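Local structure of PA1221 (Pseudomonas aeruginosa, 4DG8) at residues A[28-33]-A[159-164]; A[81-86]-A[130-135]; A[279-284]-A[301-306]; A[364-369]-A[393-398]; A[433-438]-A[447-452]. The protein combines an AMP-binding region of the ANL clan with a phosphopantetheine attachment region and holds adenosine monophosphate in a pocket. One frame throughout, in Å; residues are numbered along the deposited sequence.

Contact 1: residues A[28-33]-A[159-164]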
# COMPACT_ATOMS: atom_id res chain seq x y z
N THR A 28 -11.83 14.11 9.75
CA THR A 28 -11.45 14.02 8.34
C THR A 28 -9.95 14.32 8.22
O THR A 28 -9.34 14.90 9.13
CB THR A 28 -12.25 15.00 7.45
OG1 THR A 28 -11.79 16.33 7.71
CG2 THR A 28 -13.77 14.89 7.72
N VAL A 29 -9.32 13.91 7.12
CA VAL A 29 -7.91 14.23 6.91
C VAL A 29 -7.70 15.75 6.86
O VAL A 29 -6.70 16.25 7.33
CB VAL A 29 -7.37 13.62 5.60
CG1 VAL A 29 -5.97 14.09 5.35
CG2 VAL A 29 -7.42 12.09 5.66
N VAL A 30 -8.66 16.46 6.28
CA VAL A 30 -8.47 17.89 6.07
C VAL A 30 -8.67 18.67 7.37
O VAL A 30 -7.98 19.66 7.59
CB VAL A 30 -9.38 18.44 4.97
CG1 VAL A 30 -9.05 17.78 3.61
CG2 VAL A 30 -10.82 18.23 5.33
N ALA A 31 -9.57 18.22 8.24
CA ALA A 31 -9.69 18.86 9.55
C ALA A 31 -8.40 18.69 10.38
O ALA A 31 -7.88 19.65 10.94
CB ALA A 31 -10.92 18.32 10.30
N ARG A 32 -7.85 17.47 10.41
CA ARG A 32 -6.65 17.23 11.19
C ARG A 32 -5.45 17.99 10.60
O ARG A 32 -4.70 18.66 11.33
CB ARG A 32 -6.35 15.74 11.27
CG ARG A 32 -5.04 15.41 11.96
CD ARG A 32 -5.06 15.74 13.43
NE ARG A 32 -3.74 15.47 14.00
CZ ARG A 32 -3.45 15.54 15.30
NH1 ARG A 32 -4.38 15.89 16.18
NH2 ARG A 32 -2.20 15.27 15.71
N PHE A 33 -5.30 17.90 9.29
CA PHE A 33 -4.26 18.68 8.64
C PHE A 33 -4.40 20.17 8.95
O PHE A 33 -3.41 20.84 9.19
CB PHE A 33 -4.19 18.47 7.11
CG PHE A 33 -3.09 19.26 6.47
CD1 PHE A 33 -1.81 18.74 6.38
CD2 PHE A 33 -3.31 20.56 6.06
CE1 PHE A 33 -0.77 19.50 5.84
CE2 PHE A 33 -2.28 21.34 5.52
CZ PHE A 33 -1.01 20.80 5.40
N PRO A 159 -16.48 22.14 0.19
CA PRO A 159 -17.54 21.21 0.56
C PRO A 159 -17.37 20.71 1.99
O PRO A 159 -16.24 20.60 2.50
CB PRO A 159 -17.35 20.05 -0.43
CG PRO A 159 -16.64 20.66 -1.60
CD PRO A 159 -15.72 21.68 -0.99
N CYS A 160 -18.49 20.42 2.64
CA CYS A 160 -18.48 19.85 3.98
C CYS A 160 -18.74 18.37 3.86
O CYS A 160 -19.56 17.94 3.04
CB CYS A 160 -19.56 20.47 4.87
SG CYS A 160 -19.40 22.25 5.14
N PHE A 161 -18.02 17.59 4.66
CA PHE A 161 -18.20 16.15 4.64
C PHE A 161 -17.69 15.56 5.94
O PHE A 161 -16.94 16.21 6.66
CB PHE A 161 -17.48 15.51 3.43
CG PHE A 161 -16.04 15.94 3.25
CD1 PHE A 161 -15.01 15.25 3.87
CD2 PHE A 161 -15.73 17.05 2.46
CE1 PHE A 161 -13.68 15.65 3.69
CE2 PHE A 161 -14.41 17.46 2.28
CZ PHE A 161 -13.38 16.76 2.89
N ALA A 162 -18.11 14.34 6.23
CA ALA A 162 -17.66 13.61 7.40
C ALA A 162 -16.55 12.62 7.03
O ALA A 162 -16.22 12.45 5.86
CB ALA A 162 -18.83 12.87 8.05
N ALA A 163 -16.02 11.94 8.04
CA ALA A 163 -14.84 11.10 7.89
C ALA A 163 -15.12 9.84 7.07
O ALA A 163 -14.21 9.07 6.73
CB ALA A 163 -14.28 10.75 9.25
N ASP A 164 -16.40 9.63 6.75
CA ASP A 164 -16.80 8.55 5.87
C ASP A 164 -16.59 8.89 4.39
O ASP A 164 -16.73 8.03 3.54
CB ASP A 164 -18.25 8.13 6.14
CG ASP A 164 -19.24 9.25 5.86
OD1 ASP A 164 -18.85 10.42 5.80
OD2 ASP A 164 -20.44 8.94 5.70
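The N-cap of helix 29-39, Thr28, meets the ring and the following backbone of Phe161, in the loop that leads into strand 166-172. Threonine suits this place because its two branches do different work. OG1 lies between the backbone N and the carbonyl carbon (chi1 72°), from where it accepts the N-H of Ala31 at 3.0 Å between Ala31 N and Thr28 OG1, nearly straight at 162°. This capping bond satisfies one of the amides at the start of the helix that lack a carbonyl from a preceding turn. The methyl CG2 is thereby placed beside Thr28's own backbone N and meets the loop, with Thr28 CG2 3.6 Å from Phe161 O and 3.7 Å from Ala163 N. Between these two touches it also lies against the carbonyl carbon of Ala162. Phe161 supplies the other apolar surface. The ring reaches the helix start, where Phe161 CE1 comes within 4.1 Å of Thr28 CB. The far end of the ring reaches the first turn: Val30 CG2 is 3.8 Å from Phe161 CZ, and the two side chains cross at about a right angle. A branched valine offers a methyl here without a long chain, while small Ala163 lets the backbones close to 4.5 Å between Thr28 CA and Ala163 CA. Contacts across the pair are thus van der Waals touches, partly at the surface. Around them, His186 at the head of helix 186-193 meets the Phe161 ring, Ala187 bonds to the backbone of Ala163, and Leu98 and Leu99 of helix 88-99 pack on Val30.

Contact 2: residues A[81-86]-A[130-135]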
# COMPACT_ATOMS: atom_id res chain seq x y z
N GLY A 81 -7.19 11.59 -10.64
CA GLY A 81 -5.93 10.89 -10.81
C GLY A 81 -4.72 11.75 -10.53
O GLY A 81 -4.76 12.96 -10.70
N VAL A 82 -3.63 11.10 -10.11
CA VAL A 82 -2.36 11.78 -9.92
C VAL A 82 -1.26 10.96 -10.55
O VAL A 82 -1.15 9.76 -10.28
CB VAL A 82 -2.04 11.96 -8.43
CG1 VAL A 82 -0.64 12.58 -8.25
CG2 VAL A 82 -3.10 12.82 -7.78
N TYR A 83 -0.47 11.59 -11.41
CA TYR A 83 0.73 10.96 -11.96
C TYR A 83 1.99 11.75 -11.62
O TYR A 83 2.00 12.98 -11.69
CB TYR A 83 0.63 10.75 -13.48
CG TYR A 83 1.94 10.30 -14.11
CD1 TYR A 83 2.41 9.00 -13.93
CD2 TYR A 83 2.72 11.17 -14.87
CE1 TYR A 83 3.61 8.59 -14.48
CE2 TYR A 83 3.93 10.76 -15.44
CZ TYR A 83 4.36 9.47 -15.24
OH TYR A 83 5.56 9.06 -15.78
N GLY A 84 3.01 11.05 -11.16
CA GLY A 84 4.38 11.53 -11.20
C GLY A 84 5.22 10.96 -10.06
O GLY A 84 4.67 10.40 -9.11
N GLU A 85 6.54 11.15 -10.12
CA GLU A 85 7.43 10.75 -9.03
C GLU A 85 7.16 11.64 -7.81
O GLU A 85 6.62 12.73 -7.96
CB GLU A 85 8.90 10.90 -9.44
CG GLU A 85 9.35 9.98 -10.58
CD GLU A 85 9.13 8.51 -10.26
OE1 GLU A 85 9.08 8.15 -9.07
OE2 GLU A 85 9.00 7.71 -11.21
N TYR A 86 7.54 11.19 -6.62
CA TYR A 86 7.28 12.03 -5.46
C TYR A 86 7.90 13.40 -5.62
O TYR A 86 9.11 13.52 -5.87
CB TYR A 86 7.71 11.37 -4.15
CG TYR A 86 6.64 10.44 -3.67
CD1 TYR A 86 6.89 9.08 -3.55
CD2 TYR A 86 5.37 10.91 -3.39
CE1 TYR A 86 5.90 8.22 -3.14
CE2 TYR A 86 4.37 10.05 -2.99
CZ TYR A 86 4.64 8.70 -2.86
OH TYR A 86 3.66 7.84 -2.46
N ASP A 130 -1.21 15.75 -13.92
CA ASP A 130 0.10 15.27 -14.34
C ASP A 130 1.16 16.10 -13.66
O ASP A 130 1.27 17.29 -13.92
CB ASP A 130 0.24 15.41 -15.86
CG ASP A 130 1.54 14.81 -16.39
OD1 ASP A 130 2.46 14.57 -15.59
OD2 ASP A 130 1.65 14.58 -17.61
N CYS A 131 1.92 15.48 -12.75
CA CYS A 131 2.97 16.20 -12.02
C CYS A 131 4.36 16.01 -12.58
O CYS A 131 5.31 16.54 -12.02
CB CYS A 131 2.97 15.83 -10.53
SG CYS A 131 1.47 16.26 -9.67
N SER A 132 4.50 15.22 -13.65
CA SER A 132 5.84 14.95 -14.18
C SER A 132 6.49 16.25 -14.65
O SER A 132 5.81 17.21 -15.02
CB SER A 132 5.79 13.94 -15.33
OG SER A 132 4.96 14.40 -16.38
N THR A 133 7.80 16.30 -14.58
CA THR A 133 8.49 17.46 -15.12
C THR A 133 8.64 17.30 -16.63
O THR A 133 8.45 18.24 -17.40
CB THR A 133 9.85 17.65 -14.46
OG1 THR A 133 10.66 16.50 -14.72
CG2 THR A 133 9.68 17.83 -12.96
N THR A 134 8.99 16.08 -17.05
CA THR A 134 9.21 15.80 -18.47
C THR A 134 7.92 15.31 -19.13
O THR A 134 7.21 14.47 -18.58
CB THR A 134 10.35 14.78 -18.67
OG1 THR A 134 10.44 14.43 -20.05
CG2 THR A 134 10.10 13.52 -17.84
N PRO A 135 7.60 15.84 -20.33
CA PRO A 135 6.36 15.45 -21.00
C PRO A 135 6.27 13.94 -21.28
O PRO A 135 7.17 13.35 -21.88
CB PRO A 135 6.39 16.25 -22.31
CG PRO A 135 7.82 16.68 -22.48
CD PRO A 135 8.35 16.86 -21.09
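Tyr83, Cys131 and Asp130 carry most of this meeting between the end of strand 79-83 and the turn that follows strand 125-130. Tyr83 and Asp130 are paired in parallel, and their side chains lie side by side pointing the same way. The ring presents its edge to the carboxylate: Asp130 OD1 sits near the ring plane, 3.5 Å from Tyr83 CD2, with the two planes 71° apart. Further out, Tyr83 CE2 touches Ser132 CB at 3.7 Å. Asp130 OD1 is held by two donors from Ser132, its backbone N at 2.9 Å from that oxygen and its OG at 2.6 Å. The first of these closes an Asx turn, a task that suits aspartate's short carboxylate, and the pair fixes the rotation of the group beside the tyrosine. Just past the paired Asp130, Cys131 N donates to Tyr83 O at 2.7 Å with an angle of 155°. The compact thiol makes a loose apolar touch with Val82. Gly84 then takes the chain away, at backbone angles that would press a CB against the preceding carbonyl O. Strand 103-106 borders strand 79-83 on the side away from strand 125-130, while Ser90 and Cys93 of helix 88-99 pack on Cys131 and Leu94 and Ile97 of that helix on Val82.

Contact 3: residues A[279-284]-A[301-306]; sequences RQLLTG and PRLHLV
Leu281, Leu282, Leu305 and Val306 form the close-packed part of the contact, two neighbouring strands whose side chains pair on both faces of the sheet. On one face Leu281 and Leu305 lie side by side pointing the same way, with Leu281 CG 3.8 Å from Leu305 CD1. The first torsion of Leu305 sets CG anti to the backbone N (chi1 -172°). Its CD1 also comes close to Leu281 O. Leu303 CD1 joins them from the strand's approach, 4.1 Å from Leu281 CB. On the other face Leu282 CG meets Val306 CB at 3.8 Å. Between the two faces the backbone bonds are short: Val306 N to Leu281 O is 2.8 Å, and Thr283 N to Val306 O is 2.9 Å. The strands run parallel, 22° apart, as the two ends of a beta-alpha-beta crossover through helix 290-299. Val293 and Leu297 of that helix pack on Leu305, so apolar branched residues suit this side. Further along, Gly284 belongs to the AMP pocket and touches the bound AMP, its backbone angles suited to glycine. The opposite end is looser and wetter. His304 N reaches Arg279 O over 3.3 Å, while a water donates to both Arg279 O and Arg302 O, at 2.8 Å from Arg279 O. The His304 ring turns an edge to Arg279 O and stacks on Phe201. Exposed Arg279 makes a weak hydrogen bond to Phe201 O, whereas buried Gln280, also near this end, has its amide satisfied by Phe201 N and Ser256 OG.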
# COMPACT_ATOMS: atom_id res chain seq x y z
N ARG A 279 14.72 6.32 13.97
CA ARG A 279 14.14 6.16 15.30
C ARG A 279 13.09 5.05 15.34
O ARG A 279 13.03 4.25 16.27
CB ARG A 279 13.59 7.50 15.82
CG ARG A 279 14.68 8.48 16.32
CD ARG A 279 14.09 9.72 17.04
NE ARG A 279 15.09 10.22 17.98
CZ ARG A 279 14.92 10.28 19.29
NH1 ARG A 279 13.78 9.93 19.85
NH2 ARG A 279 15.91 10.72 20.04
N GLN A 280 12.25 5.01 14.31
CA GLN A 280 11.26 3.94 14.18
C GLN A 280 11.22 3.45 12.73
O GLN A 280 11.15 4.24 11.77
CB GLN A 280 9.88 4.39 14.69
CG GLN A 280 9.34 5.64 14.01
CD GLN A 280 8.23 6.38 14.77
OE1 GLN A 280 7.85 6.03 15.89
NE2 GLN A 280 7.71 7.44 14.13
N LEU A 281 11.31 2.13 12.59
CA LEU A 281 11.29 1.44 11.32
C LEU A 281 10.14 0.43 11.35
O LEU A 281 10.08 -0.44 12.22
CB LEU A 281 12.63 0.73 11.09
CG LEU A 281 12.80 -0.10 9.82
CD1 LEU A 281 12.33 0.66 8.56
CD2 LEU A 281 14.25 -0.54 9.66
N LEU A 282 9.21 0.57 10.42
CA LEU A 282 8.11 -0.37 10.27
C LEU A 282 8.35 -1.17 9.01
O LEU A 282 8.79 -0.64 7.99
CB LEU A 282 6.76 0.36 10.19
CG LEU A 282 6.52 1.33 11.36
CD1 LEU A 282 7.00 2.72 10.98
CD2 LEU A 282 5.06 1.37 11.72
N THR A 283 8.12 -2.47 9.11
CA THR A 283 8.32 -3.39 8.00
C THR A 283 7.19 -4.41 8.01
O THR A 283 6.38 -4.44 8.94
CB THR A 283 9.69 -4.09 8.09
OG1 THR A 283 9.86 -4.91 6.92
CG2 THR A 283 9.76 -4.97 9.34
N GLY A 284 7.08 -5.19 6.94
CA GLY A 284 5.95 -6.09 6.80
C GLY A 284 5.58 -6.32 5.34
O GLY A 284 6.44 -6.22 4.46
N PRO A 301 20.37 -1.74 18.68
CA PRO A 301 19.52 -2.15 19.81
C PRO A 301 18.53 -1.08 20.31
O PRO A 301 17.56 -1.43 20.98
CB PRO A 301 20.54 -2.52 20.91
CG PRO A 301 21.76 -1.73 20.56
CD PRO A 301 21.79 -1.63 19.05
N ARG A 302 18.75 0.18 19.97
CA ARG A 302 17.83 1.25 20.38
C ARG A 302 16.76 1.52 19.31
O ARG A 302 15.86 2.34 19.50
CB ARG A 302 18.60 2.54 20.67
CG ARG A 302 19.54 2.51 21.88
CD ARG A 302 20.39 3.79 21.92
NE ARG A 302 21.31 3.83 20.79
CZ ARG A 302 22.47 3.17 20.75
NH1 ARG A 302 22.83 2.42 21.79
NH2 ARG A 302 23.26 3.24 19.69
N LEU A 303 16.86 0.84 18.18
CA LEU A 303 15.89 1.02 17.10
C LEU A 303 14.54 0.43 17.51
O LEU A 303 14.47 -0.67 18.06
CB LEU A 303 16.40 0.39 15.80
CG LEU A 303 15.39 0.34 14.65
CD1 LEU A 303 14.94 1.76 14.26
CD2 LEU A 303 15.96 -0.41 13.45
N HIS A 304 13.46 1.17 17.28
CA HIS A 304 12.13 0.60 17.46
C HIS A 304 11.66 0.07 16.12
O HIS A 304 11.43 0.83 15.17
CB HIS A 304 11.17 1.63 18.07
CG HIS A 304 11.43 1.92 19.52
ND1 HIS A 304 12.28 2.93 19.94
CD2 HIS A 304 10.98 1.31 20.64
CE1 HIS A 304 12.32 2.94 21.26
NE2 HIS A 304 11.55 1.97 21.71
N LEU A 305 11.56 -1.25 16.04
CA LEU A 305 11.11 -1.96 14.86
C LEU A 305 9.67 -2.47 15.05
O LEU A 305 9.34 -3.07 16.07
CB LEU A 305 12.05 -3.12 14.60
CG LEU A 305 11.88 -3.88 13.28
CD1 LEU A 305 11.99 -2.95 12.12
CD2 LEU A 305 12.93 -4.99 13.20
N VAL A 306 8.83 -2.23 14.05
CA VAL A 306 7.43 -2.65 14.11
C VAL A 306 7.07 -3.59 12.95
O VAL A 306 7.32 -3.26 11.78
CB VAL A 306 6.50 -1.43 14.04
CG1 VAL A 306 5.04 -1.85 14.20
CG2 VAL A 306 6.91 -0.42 15.10
O HOH W 1 14.01 4.37 18.87

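Contact 4: residues A[364-369]-A[393-398]; sequences VAFGAG and RLLRAY
Ala365 O is met by two neighbouring residues of strand 393-398: Tyr398 N donates to it at 2.9 Å, and the CA-H of Ala397 adds a weaker contact, with Ala397 CA 3.2 Å from that oxygen. The return bond, Ala365 N to Tyr398 O, is also 2.9 Å long and nearly straight at 172°, which makes Ala365 and Tyr398 a hydrogen-bonded antiparallel pair. Past it the strands splay, and a water takes over, accepting from Gly367 N at 2.7 Å and donating to Arg396 O. Apolar contact lies on the face that carries Phe366 and Ala397. The Phe366 ring reaches strand 393-398 obliquely, its CG beside the backbone N (chi1 -59°), and there Phe366 CE1 meets Ala397 CB at 3.4 Å, while Phe366 CD1 is 3.7 Å from Leu395 CB. Val364 CG1 reaches the same methyl, 3.7 Å from Ala397 CB. Alanine suits a place shared by a ring and a branched chain, since a single methyl can touch both. Tyr390 and Leu345 of the neighbouring strands also meet the ring. On the opposite face the Tyr398 ring leads away to Phe385, and the side chain of Tyr398 is about 7 Å from the bound AMP. The pairing, at 137° between strand directions, belongs to an antiparallel sheet in which strand 361-367 lies between strands 342-347 and 393-406.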
# COMPACT_ATOMS: atom_id res chain seq x y z
N VAL A 364 -10.31 -11.76 11.06
CA VAL A 364 -11.44 -10.93 10.67
C VAL A 364 -11.29 -9.56 11.31
O VAL A 364 -11.04 -9.46 12.51
CB VAL A 364 -12.77 -11.55 11.16
CG1 VAL A 364 -13.93 -10.64 10.82
CG2 VAL A 364 -12.95 -12.95 10.57
N ALA A 365 -11.44 -8.51 10.52
CA ALA A 365 -11.17 -7.16 10.98
C ALA A 365 -12.45 -6.35 11.06
O ALA A 365 -13.33 -6.47 10.21
CB ALA A 365 -10.17 -6.47 10.05
N PHE A 366 -12.53 -5.51 12.08
CA PHE A 366 -13.66 -4.62 12.29
C PHE A 366 -13.11 -3.22 12.48
O PHE A 366 -11.94 -3.03 12.83
CB PHE A 366 -14.38 -4.96 13.61
CG PHE A 366 -14.91 -6.36 13.69
CD1 PHE A 366 -16.24 -6.62 13.41
CD2 PHE A 366 -14.09 -7.40 14.11
CE1 PHE A 366 -16.75 -7.92 13.51
CE2 PHE A 366 -14.59 -8.69 14.22
CZ PHE A 366 -15.92 -8.96 13.92
N GLY A 367 -14.00 -2.24 12.36
CA GLY A 367 -13.65 -0.90 12.78
C GLY A 367 -13.44 0.16 11.72
O GLY A 367 -13.90 0.05 10.57
N ALA A 368 -12.81 1.23 12.16
CA ALA A 368 -12.80 2.48 11.41
C ALA A 368 -11.86 2.44 10.20
O ALA A 368 -11.85 3.36 9.38
CB ALA A 368 -12.44 3.62 12.36
N GLY A 369 -11.07 1.36 10.11
CA GLY A 369 -10.20 1.14 8.96
C GLY A 369 -10.86 0.48 7.75
O GLY A 369 -10.28 0.49 6.67
N ARG A 393 -22.38 -7.03 19.88
CA ARG A 393 -23.10 -6.38 18.79
C ARG A 393 -22.64 -6.82 17.40
O ARG A 393 -21.45 -7.03 17.16
CB ARG A 393 -23.00 -4.86 18.93
N LEU A 394 -23.60 -6.95 16.49
CA LEU A 394 -23.28 -7.17 15.08
C LEU A 394 -22.57 -5.94 14.52
O LEU A 394 -23.06 -4.82 14.61
CB LEU A 394 -24.55 -7.45 14.26
CG LEU A 394 -25.05 -8.89 14.19
CD1 LEU A 394 -26.24 -8.98 13.26
CD2 LEU A 394 -23.93 -9.83 13.73
N LEU A 395 -21.40 -6.17 13.93
CA LEU A 395 -20.61 -5.09 13.37
C LEU A 395 -20.18 -5.46 11.98
O LEU A 395 -19.97 -6.63 11.67
CB LEU A 395 -19.37 -4.84 14.22
CG LEU A 395 -19.53 -4.16 15.58
CD1 LEU A 395 -18.16 -3.82 16.14
CD2 LEU A 395 -20.40 -2.91 15.47
N ARG A 396 -20.02 -4.45 11.13
CA ARG A 396 -19.41 -4.68 9.83
C ARG A 396 -17.99 -5.21 9.99
O ARG A 396 -17.24 -4.78 10.87
CB ARG A 396 -19.43 -3.40 9.00
CG ARG A 396 -19.02 -3.58 7.55
CD ARG A 396 -19.48 -2.36 6.75
NE ARG A 396 -19.31 -2.56 5.32
CZ ARG A 396 -18.36 -2.00 4.57
NH1 ARG A 396 -17.45 -1.20 5.12
NH2 ARG A 396 -18.32 -2.25 3.27
N ALA A 397 -17.63 -6.15 9.13
CA ALA A 397 -16.37 -6.88 9.24
C ALA A 397 -15.83 -7.31 7.87
O ALA A 397 -16.58 -7.59 6.93
CB ALA A 397 -16.55 -8.11 10.14
N TYR A 398 -14.51 -7.36 7.77
CA TYR A 398 -13.82 -7.85 6.58
C TYR A 398 -13.06 -9.13 6.92
O TYR A 398 -12.17 -9.13 7.79
CB TYR A 398 -12.86 -6.79 6.03
CG TYR A 398 -12.07 -7.28 4.84
CD1 TYR A 398 -12.66 -7.42 3.59
CD2 TYR A 398 -10.73 -7.65 4.97
CE1 TYR A 398 -11.94 -7.91 2.48
CE2 TYR A 398 -10.00 -8.12 3.87
CZ TYR A 398 -10.62 -8.24 2.63
OH TYR A 398 -9.90 -8.70 1.54
O HOH W 2 -16.64 -2.44 11.79

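Contact 5: residues A[433-438]-A[447-452]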
# COMPACT_ATOMS: atom_id res chain seq x y z
N ALA A 433 -5.08 -17.31 -11.44
CA ALA A 433 -5.92 -16.64 -12.45
C ALA A 433 -5.09 -16.19 -13.65
O ALA A 433 -5.46 -16.44 -14.79
CB ALA A 433 -6.68 -15.47 -11.84
N LEU A 434 -3.96 -15.54 -13.37
CA LEU A 434 -3.06 -15.06 -14.42
C LEU A 434 -2.48 -16.23 -15.22
O LEU A 434 -2.34 -16.18 -16.46
CB LEU A 434 -1.94 -14.20 -13.80
CG LEU A 434 -0.94 -13.57 -14.77
CD1 LEU A 434 -1.68 -12.72 -15.80
CD2 LEU A 434 0.15 -12.75 -14.04
N GLU A 435 -2.18 -17.30 -14.50
CA GLU A 435 -1.70 -18.54 -15.09
C GLU A 435 -2.74 -19.11 -16.06
O GLU A 435 -2.44 -19.45 -17.22
CB GLU A 435 -1.44 -19.53 -13.97
CG GLU A 435 -0.53 -20.69 -14.30
CD GLU A 435 -0.12 -21.44 -13.05
OE1 GLU A 435 1.09 -21.67 -12.87
OE2 GLU A 435 -1.00 -21.77 -12.23
N GLN A 436 -3.97 -19.21 -15.57
CA GLN A 436 -5.08 -19.72 -16.37
C GLN A 436 -5.27 -18.83 -17.60
O GLN A 436 -5.61 -19.31 -18.68
CB GLN A 436 -6.36 -19.79 -15.53
CG GLN A 436 -7.61 -20.25 -16.30
CD GLN A 436 -7.44 -21.62 -16.95
OE1 GLN A 436 -7.74 -21.80 -18.12
NE2 GLN A 436 -6.96 -22.59 -16.17
N ARG A 437 -5.01 -17.54 -17.42
CA ARG A 437 -5.06 -16.58 -18.51
C ARG A 437 -4.00 -16.84 -19.60
O ARG A 437 -4.28 -16.74 -20.80
CB ARG A 437 -4.97 -15.16 -17.96
CG ARG A 437 -5.08 -14.10 -19.03
CD ARG A 437 -5.24 -12.70 -18.44
NE ARG A 437 -5.48 -11.76 -19.54
CZ ARG A 437 -5.30 -10.44 -19.48
NH1 ARG A 437 -4.86 -9.87 -18.36
NH2 ARG A 437 -5.55 -9.70 -20.55
N PHE A 438 -2.78 -17.18 -19.18
CA PHE A 438 -1.76 -17.61 -20.13
C PHE A 438 -2.19 -18.89 -20.87
O PHE A 438 -2.00 -19.00 -22.08
CB PHE A 438 -0.40 -17.84 -19.45
CG PHE A 438 0.49 -16.62 -19.44
CD1 PHE A 438 1.38 -16.39 -20.48
CD2 PHE A 438 0.45 -15.72 -18.38
CE1 PHE A 438 2.21 -15.28 -20.48
CE2 PHE A 438 1.28 -14.60 -18.38
CZ PHE A 438 2.16 -14.38 -19.42
N CYS A 447 0.61 -24.14 -18.73
CA CYS A 447 1.51 -23.07 -18.32
C CYS A 447 1.70 -23.04 -16.80
O CYS A 447 0.74 -23.24 -16.04
CB CYS A 447 0.98 -21.72 -18.79
SG CYS A 447 1.71 -20.27 -17.96
N ALA A 448 2.92 -22.76 -16.35
CA ALA A 448 3.20 -22.58 -14.93
C ALA A 448 3.93 -21.26 -14.64
O ALA A 448 4.94 -20.93 -15.27
CB ALA A 448 3.99 -23.76 -14.38
N LEU A 449 3.39 -20.51 -13.68
CA LEU A 449 4.00 -19.28 -13.23
C LEU A 449 4.77 -19.55 -11.94
O LEU A 449 4.23 -20.12 -10.99
CB LEU A 449 2.95 -18.19 -13.00
CG LEU A 449 2.22 -17.71 -14.27
CD1 LEU A 449 1.22 -16.61 -13.93
CD2 LEU A 449 3.22 -17.21 -15.29
N LEU A 450 6.03 -19.14 -11.92
CA LEU A 450 6.93 -19.34 -10.79
C LEU A 450 7.42 -17.99 -10.28
O LEU A 450 7.34 -16.99 -11.00
CB LEU A 450 8.13 -20.19 -11.21
CG LEU A 450 7.92 -21.57 -11.82
CD1 LEU A 450 9.26 -22.17 -12.21
CD2 LEU A 450 7.18 -22.50 -10.86
N VAL A 451 7.92 -17.97 -9.05
CA VAL A 451 8.51 -16.75 -8.49
C VAL A 451 9.91 -17.03 -7.96
O VAL A 451 10.16 -18.09 -7.37
CB VAL A 451 7.64 -16.15 -7.36
CG1 VAL A 451 8.28 -14.88 -6.81
CG2 VAL A 451 6.23 -15.85 -7.87
N ARG A 452 10.83 -16.10 -8.19
CA ARG A 452 12.19 -16.22 -7.64
C ARG A 452 12.65 -14.85 -7.16
O ARG A 452 12.00 -13.85 -7.43
CB ARG A 452 13.16 -16.79 -8.67
CG ARG A 452 13.51 -15.82 -9.79
CD ARG A 452 14.43 -16.46 -10.82
NE ARG A 452 14.79 -15.51 -11.88
CZ ARG A 452 15.51 -15.82 -12.95
NH1 ARG A 452 15.95 -17.07 -13.12
NH2 ARG A 452 15.79 -14.90 -13.86
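Glu435 and Leu449 make the polar link between helix 431-439 and strand 444-454. Leu449 N donates to Glu435 OE1 at 2.7 Å with an angle of 164°, meeting the carboxylate on its anti side and 19° out of its plane. The other oxygen has a long, weak ion pair with Arg439. Glutamate suits the spot because its chain, extended beyond CG, can bridge from a helix to a strand: with CG anti to the backbone N (chi1 -161°), Glu435 CG passes 3.3 Å from Cys447 O. The apolar touches fill the space beside this bridge. Leu449 CD1 packs against Leu434 CG at 3.8 Å, the two leucines crossing at about a right angle, and also against the helix backbone, 3.5 Å from Glu435 N. A third kind is sulfur-aromatic: Cys447 SG lies obliquely to the Phe438 ring, 5.0 Å from its centroid, and comes 3.5 Å from Phe438 CB. Leu475 and Leu476 of helix 473-478 pack against the same phenylalanine. Ala448 and Leu450 bond to strand 457-466, whereas Leu449 N faces outward from this edge strand, so the glutamate probably supplies the acceptor that a further strand would give, and a charged carboxylate would probably strengthen that bond.

How the contacts relate
Contacts 1 and 2 belong together along the chain, contact 2 being nested inside the loop that contact 1 closes, though their nearest atoms are about 13 Å apart. Contacts 3, 4 and 5 follow in series. Two of these lie near the AMP pocket: contact 3 supplies Gly284, which touches the ligand, and the side chains of Thr283 in contact 3 and Tyr398 in contact 4 each come within about 7 Å of it, although the two contacts themselves stay about 16 Å apart at their nearest atoms. Contact 4 also approaches contact 1, to about 7 Å between nearest atoms. Contact 5 lies across the chain's centre from contact 1, with about 43 Å between their centres.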